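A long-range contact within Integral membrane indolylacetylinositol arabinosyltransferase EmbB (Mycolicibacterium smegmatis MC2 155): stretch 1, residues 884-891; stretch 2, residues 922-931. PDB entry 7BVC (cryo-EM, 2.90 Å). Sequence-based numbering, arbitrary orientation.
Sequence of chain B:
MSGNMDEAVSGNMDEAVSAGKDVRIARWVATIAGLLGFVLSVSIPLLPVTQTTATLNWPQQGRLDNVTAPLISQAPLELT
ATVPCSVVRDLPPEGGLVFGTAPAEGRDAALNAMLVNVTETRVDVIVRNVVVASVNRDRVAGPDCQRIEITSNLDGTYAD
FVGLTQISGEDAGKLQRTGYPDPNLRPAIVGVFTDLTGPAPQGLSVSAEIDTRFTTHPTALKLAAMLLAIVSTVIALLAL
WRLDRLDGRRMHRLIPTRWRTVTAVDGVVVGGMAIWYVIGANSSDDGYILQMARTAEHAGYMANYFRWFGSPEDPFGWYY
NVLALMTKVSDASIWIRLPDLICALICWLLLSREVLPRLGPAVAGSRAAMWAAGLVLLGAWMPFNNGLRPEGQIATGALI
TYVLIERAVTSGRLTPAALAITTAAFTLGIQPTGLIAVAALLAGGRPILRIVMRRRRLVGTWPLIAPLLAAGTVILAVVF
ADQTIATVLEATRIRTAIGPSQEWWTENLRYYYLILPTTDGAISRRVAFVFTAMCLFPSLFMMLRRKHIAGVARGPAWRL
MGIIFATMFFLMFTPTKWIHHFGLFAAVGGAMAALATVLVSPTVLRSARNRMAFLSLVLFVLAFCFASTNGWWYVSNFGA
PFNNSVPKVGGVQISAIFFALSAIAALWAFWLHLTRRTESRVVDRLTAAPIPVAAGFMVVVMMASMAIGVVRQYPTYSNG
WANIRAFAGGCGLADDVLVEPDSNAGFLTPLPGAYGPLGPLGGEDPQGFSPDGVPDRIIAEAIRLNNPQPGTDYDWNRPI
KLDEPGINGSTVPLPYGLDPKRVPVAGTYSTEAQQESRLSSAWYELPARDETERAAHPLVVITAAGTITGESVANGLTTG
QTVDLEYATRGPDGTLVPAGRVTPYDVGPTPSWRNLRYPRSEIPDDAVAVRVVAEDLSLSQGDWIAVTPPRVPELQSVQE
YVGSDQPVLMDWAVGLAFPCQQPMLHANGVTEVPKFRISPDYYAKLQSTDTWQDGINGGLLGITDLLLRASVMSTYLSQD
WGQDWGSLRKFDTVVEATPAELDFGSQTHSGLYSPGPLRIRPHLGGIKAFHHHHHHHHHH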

ATOM      1  N   ASP B 884     -21.933 -33.454  -0.517  1.00 72.09           N
ATOM      2  CA  ASP B 884     -23.241 -33.155   0.047  1.00 72.09           C
ATOM      3  C   ASP B 884     -23.665 -34.232   1.034  1.00 72.09           C
ATOM      4  O   ASP B 884     -22.863 -35.096   1.402  1.00 72.09           O
ATOM      5  N   LEU B 885     -24.921 -34.187   1.472  1.00 72.45           N
ATOM      6  CA  LEU B 885     -25.395 -35.092   2.514  1.00 72.45           C
ATOM      7  C   LEU B 885     -26.816 -35.512   2.173  1.00 72.45           C
ATOM      8  O   LEU B 885     -27.733 -34.689   2.225  1.00 72.45           O
ATOM      9  N   GLU B 886     -27.000 -36.784   1.836  1.00 77.76           N
ATOM     10  CA  GLU B 886     -28.326 -37.310   1.549  1.00 77.76           C
ATOM     11  C   GLU B 886     -28.917 -37.949   2.796  1.00 77.76           C
ATOM     12  O   GLU B 886     -28.225 -38.659   3.530  1.00 77.76           O
ATOM     13  N   TYR B 887     -30.199 -37.689   3.036  1.00 79.85           N
ATOM     14  CA  TYR B 887     -30.912 -38.267   4.165  1.00 79.85           C
ATOM     15  C   TYR B 887     -32.087 -39.089   3.660  1.00 79.85           C
ATOM     16  O   TYR B 887     -32.771 -38.699   2.710  1.00 79.85           O
ATOM     17  N   ALA B 888     -32.311 -40.231   4.299  1.00 86.14           N
ATOM     18  CA  ALA B 888     -33.299 -41.206   3.868  1.00 86.14           C
ATOM     19  C   ALA B 888     -34.484 -41.226   4.826  1.00 86.14           C
ATOM     20  O   ALA B 888     -34.488 -40.567   5.867  1.00 86.14           O
ATOM     21  N   THR B 889     -35.507 -41.997   4.453  1.00 94.35           N
ATOM     22  CA  THR B 889     -36.695 -42.193   5.274  1.00 94.35           C
ATOM     23  C   THR B 889     -37.009 -43.683   5.325  1.00 94.35           C
ATOM     24  O   THR B 889     -36.354 -44.501   4.673  1.00 94.35           O
ATOM     25  N   ARG B 890     -38.021 -44.037   6.112  1.00103.52           N
ATOM     26  CA  ARG B 890     -38.469 -45.417   6.235  1.00103.52           C
ATOM     27  C   ARG B 890     -39.585 -45.707   5.236  1.00103.52           C
ATOM     28  O   ARG B 890     -39.871 -44.917   4.331  1.00103.52           O
ATOM     29  N   GLY B 891     -40.228 -46.857   5.403  1.00116.55           N
ATOM     30  CA  GLY B 891     -41.381 -47.228   4.622  1.00116.55           C
ATOM     31  C   GLY B 891     -42.159 -48.326   5.315  1.00116.55           C
ATOM     32  O   GLY B 891     -41.651 -48.999   6.218  1.00116.55           O
ATOM     33  N   GLU B 922     -32.389 -28.473   8.969  1.00 75.10           N
ATOM     34  CA  GLU B 922     -32.708 -28.794   7.582  1.00 75.10           C
ATOM     35  C   GLU B 922     -33.190 -30.232   7.458  1.00 75.10           C
ATOM     36  O   GLU B 922     -34.190 -30.510   6.784  1.00 75.10           O
ATOM     37  N   ILE B 923     -32.486 -31.160   8.095  1.00 75.95           N
ATOM     38  CA  ILE B 923     -32.861 -32.569   8.108  1.00 75.95           C
ATOM     39  C   ILE B 923     -34.160 -32.713   8.892  1.00 75.95           C
ATOM     40  O   ILE B 923     -34.209 -32.348  10.076  1.00 75.95           O
ATOM     41  N   PRO B 924     -35.232 -33.232   8.284  1.00 84.01           N
ATOM     42  CA  PRO B 924     -36.518 -33.315   8.993  1.00 84.01           C
ATOM     43  C   PRO B 924     -36.498 -34.302  10.147  1.00 84.01           C
ATOM     44  O   PRO B 924     -35.477 -34.948  10.407  1.00 84.01           O
ATOM     45  N   ASP B 925     -37.620 -34.428  10.849  1.00 90.90           N
ATOM     46  CA  ASP B 925     -37.713 -35.319  11.997  1.00 90.90           C
ATOM     47  C   ASP B 925     -38.078 -36.744  11.601  1.00 90.90           C
ATOM     48  O   ASP B 925     -38.165 -37.616  12.472  1.00 90.90           O
ATOM     49  N   ASP B 926     -38.271 -37.012  10.312  1.00 91.33           N
ATOM     50  CA  ASP B 926     -38.564 -38.357   9.840  1.00 91.33           C
ATOM     51  C   ASP B 926     -37.361 -38.984   9.147  1.00 91.33           C
ATOM     52  O   ASP B 926     -37.437 -40.134   8.703  1.00 91.33           O
ATOM     53  N   ALA B 927     -36.243 -38.266   9.068  1.00 84.70           N
ATOM     54  CA  ALA B 927     -35.036 -38.821   8.474  1.00 84.70           C
ATOM     55  C   ALA B 927     -34.509 -39.967   9.324  1.00 84.70           C
ATOM     56  O   ALA B 927     -34.515 -39.906  10.556  1.00 84.70           O
ATOM     57  N   VAL B 928     -34.050 -41.027   8.656  1.00 84.36           N
ATOM     58  CA  VAL B 928     -33.642 -42.255   9.316  1.00 84.36           C
ATOM     59  C   VAL B 928     -32.142 -42.491   9.207  1.00 84.36           C
ATOM     60  O   VAL B 928     -31.514 -42.961  10.162  1.00 84.36           O
ATOM     61  N   ALA B 929     -31.546 -42.168   8.063  1.00 79.65           N
ATOM     62  CA  ALA B 929     -30.124 -42.394   7.869  1.00 79.65           C
ATOM     63  C   ALA B 929     -29.555 -41.302   6.980  1.00 79.65           C
ATOM     64  O   ALA B 929     -30.283 -40.519   6.368  1.00 79.65           O
ATOM     65  N   VAL B 930     -28.228 -41.293   6.890  1.00 77.10           N
ATOM     66  CA  VAL B 930     -27.471 -40.217   6.262  1.00 77.10           C
ATOM     67  C   VAL B 930     -26.292 -40.833   5.522  1.00 77.10           C
ATOM     68  O   VAL B 930     -25.687 -41.801   5.992  1.00 77.10           O
ATOM     69  N   ARG B 931     -25.972 -40.282   4.352  1.00 76.14           N
ATOM     70  CA  ARG B 931     -24.812 -40.737   3.596  1.00 76.14           C
ATOM     71  C   ARG B 931     -24.186 -39.555   2.870  1.00 76.14           C
ATOM     72  O   ARG B 931     -24.810 -38.508   2.682  1.00 76.14           O
TER

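The two stretches meet as neighbouring antiparallel strands. E886 N donates to R931 O at 2.9 Å, and R931 N donates back to E886 O at 2.9 Å. A888 N donates to A929 O at 2.9 Å, and V928 N donates to A888 O at 2.9 Å. Y887 and V930 share one face; E886 and R931 share the other.

The charged contact lies on the E886 and R931 face. R931 has chi1 p, and the rest of its chain is fully extended, with chi2 and chi3 both t. E886 has chi1 m, with chi2 between wells at -146°. Although R931 starts out toward its face of the sheet, its end comes nearer to stretch 1. There R931 NH1 and E886 OE1 form a salt bridge at 3.2 Å, which is also a hydrogen bond. R931 NE adds a weak hydrogen bond to E886 OE1 at 3.4 Å. The carboxylate oxygen lies near the guanidinium plane, at its edge, where the N-H groups point. E886 is a buried residue, and R931 gives its carboxylate a partner of opposite charge.

The apolar contacts gather around Y887, on the other face. Its chi1 is p and its chi2 is 87°. P924 lies over one face of the ring: P924 CD is 3.6 Å from Y887 CE1 and makes a CH-pi contact. The proline ring has C-gamma endo pucker. Closer to the backbone, Y887 CB is 3.9 Å from I923 CG2 and 4.1 Å from A927 CB. V930, with chi1 t, brings its CG2 to 4.3 Å from Y887 CB.

L885 extends this apolar group. It has chi1 t and chi2 p, and its CA-to-CB bond points sideways, but its end comes nearer to stretch 2. L885 CD1 packs at 3.5 Å against V930 CG1. L885 CD2 lies 4.3 Å from I923 CD1; I923 has chi1 m and chi2 t.

Toward the end of stretch 1, V928 makes the main side-chain contact. V928 points toward stretch 1 with chi1 t. Its CG2 touches R890 CG at 3.5 Å and lies 3.6 Å from T889 C. R890 has chi1 m, chi2 t and chi3 m, and R890 NE is also 4.0 Å from V928 CG2. T889, with chi1 p, donates from OG1 to R890 O at 3.2 Å, within its own stretch. D926 OD2 comes within 4.0 Å of T889 CB.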

ATOM      1  CB  ASP B 884     -24.284 -33.003  -1.062  1.00 72.09           C
ATOM      2  CG  ASP B 884     -24.213 -31.652  -1.744  1.00 72.09           C
ATOM      3  OD1 ASP B 884     -23.487 -30.770  -1.244  1.00 72.09           O
ATOM      4  OD2 ASP B 884     -24.883 -31.469  -2.782  1.00 72.09           O
ATOM      5  CB  LEU B 885     -25.345 -34.417   3.880  1.00 72.45           C
ATOM      6  CG  LEU B 885     -25.345 -35.361   5.074  1.00 72.45           C
ATOM      7  CD1 LEU B 885     -23.931 -35.830   5.345  1.00 72.45           C
ATOM      8  CD2 LEU B 885     -25.943 -34.693   6.298  1.00 72.45           C
ATOM      9  CB  GLU B 886     -28.264 -38.334   0.415  1.00 77.76           C
ATOM     10  CG  GLU B 886     -28.365 -37.727  -0.969  1.00 77.76           C
ATOM     11  CD  GLU B 886     -29.088 -38.630  -1.943  1.00 77.76           C
ATOM     12  OE1 GLU B 886     -29.398 -39.779  -1.570  1.00 77.76           O
ATOM     13  OE2 GLU B 886     -29.350 -38.191  -3.081  1.00 77.76           O
ATOM     14  CB  TYR B 887     -31.395 -37.188   5.139  1.00 79.85           C
ATOM     15  CG  TYR B 887     -32.162 -36.047   4.511  1.00 79.85           C
ATOM     16  CD1 TYR B 887     -33.531 -36.131   4.309  1.00 79.85           C
ATOM     17  CD2 TYR B 887     -31.517 -34.875   4.143  1.00 79.85           C
ATOM     18  CE1 TYR B 887     -34.235 -35.087   3.748  1.00 79.85           C
ATOM     19  CE2 TYR B 887     -32.213 -33.825   3.580  1.00 79.85           C
ATOM     20  CZ  TYR B 887     -33.571 -33.937   3.384  1.00 79.85           C
ATOM     21  OH  TYR B 887     -34.268 -32.893   2.822  1.00 79.85           O
ATOM     22  CB  ALA B 888     -32.666 -42.595   3.755  1.00 86.14           C
ATOM     23  CB  THR B 889     -37.902 -41.411   4.736  1.00 94.35           C
ATOM     24  OG1 THR B 889     -38.493 -42.134   3.649  1.00 94.35           O
ATOM     25  CG2 THR B 889     -37.492 -40.027   4.255  1.00 94.35           C
ATOM     26  CB  ARG B 890     -38.942 -45.714   7.656  1.00103.52           C
ATOM     27  CG  ARG B 890     -37.849 -46.004   8.657  1.00103.52           C
ATOM     28  CD  ARG B 890     -38.448 -46.184  10.037  1.00103.52           C
ATOM     29  NE  ARG B 890     -38.966 -44.928  10.569  1.00103.52           N
ATOM     30  CZ  ARG B 890     -39.736 -44.837  11.647  1.00103.52           C
ATOM     31  NH1 ARG B 890     -40.082 -45.932  12.309  1.00103.52           N
ATOM     32  NH2 ARG B 890     -40.161 -43.652  12.064  1.00103.52           N
ATOM     33  CB  GLU B 922     -31.483 -28.562   6.697  1.00 75.10           C
ATOM     34  CG  GLU B 922     -30.653 -27.351   7.078  1.00 75.10           C
ATOM     35  CD  GLU B 922     -31.156 -26.074   6.442  1.00 75.10           C
ATOM     36  OE1 GLU B 922     -32.159 -26.132   5.699  1.00 75.10           O
ATOM     37  OE2 GLU B 922     -30.549 -25.010   6.684  1.00 75.10           O
ATOM     38  CB  ILE B 923     -31.741 -33.432   8.709  1.00 75.95           C
ATOM     39  CG1 ILE B 923     -30.375 -32.893   8.282  1.00 75.95           C
ATOM     40  CG2 ILE B 923     -31.882 -34.873   8.276  1.00 75.95           C
ATOM     41  CD1 ILE B 923     -29.212 -33.617   8.910  1.00 75.95           C
ATOM     42  CB  PRO B 924     -37.493 -33.758   7.895  1.00 84.01           C
ATOM     43  CG  PRO B 924     -36.637 -34.440   6.882  1.00 84.01           C
ATOM     44  CD  PRO B 924     -35.333 -33.705   6.895  1.00 84.01           C
ATOM     45  CB  ASP B 925     -38.735 -34.770  13.002  1.00 90.90           C
ATOM     46  CG  ASP B 925     -38.742 -35.537  14.313  1.00 90.90           C
ATOM     47  OD1 ASP B 925     -37.685 -36.088  14.689  1.00 90.90           O
ATOM     48  OD2 ASP B 925     -39.806 -35.593  14.964  1.00 90.90           O
ATOM     49  CB  ASP B 926     -39.779 -38.327   8.906  1.00 91.33           C
ATOM     50  CG  ASP B 926     -40.450 -39.684   8.764  1.00 91.33           C
ATOM     51  OD1 ASP B 926     -41.514 -39.881   9.388  1.00 91.33           O
ATOM     52  OD2 ASP B 926     -39.943 -40.540   8.010  1.00 91.33           O
ATOM     53  CB  ALA B 927     -33.969 -37.742   8.324  1.00 84.70           C
ATOM     54  CB  VAL B 928     -34.422 -43.461   8.755  1.00 84.36           C
ATOM     55  CG1 VAL B 928     -34.123 -44.716   9.557  1.00 84.36           C
ATOM     56  CG2 VAL B 928     -35.901 -43.154   8.760  1.00 84.36           C
ATOM     57  CB  ALA B 929     -29.851 -43.774   7.271  1.00 79.65           C
ATOM     58  CB  VAL B 930     -27.014 -39.192   7.325  1.00 77.10           C
ATOM     59  CG1 VAL B 930     -25.833 -38.393   6.843  1.00 77.10           C
ATOM     60  CG2 VAL B 930     -28.160 -38.262   7.693  1.00 77.10           C
ATOM     61  CB  ARG B 931     -25.170 -41.840   2.598  1.00 76.14           C
ATOM     62  CG  ARG B 931     -26.000 -41.383   1.416  1.00 76.14           C
ATOM     63  CD  ARG B 931     -26.295 -42.552   0.495  1.00 76.14           C
ATOM     64  NE  ARG B 931     -27.086 -42.154  -0.663  1.00 76.14           N
ATOM     65  CZ  ARG B 931     -27.493 -42.993  -1.609  1.00 76.14           C
ATOM     66  NH1 ARG B 931     -28.213 -42.548  -2.629  1.00 76.14           N
ATOM     67  NH2 ARG B 931     -27.187 -44.281  -1.529  1.00 76.14           N
TER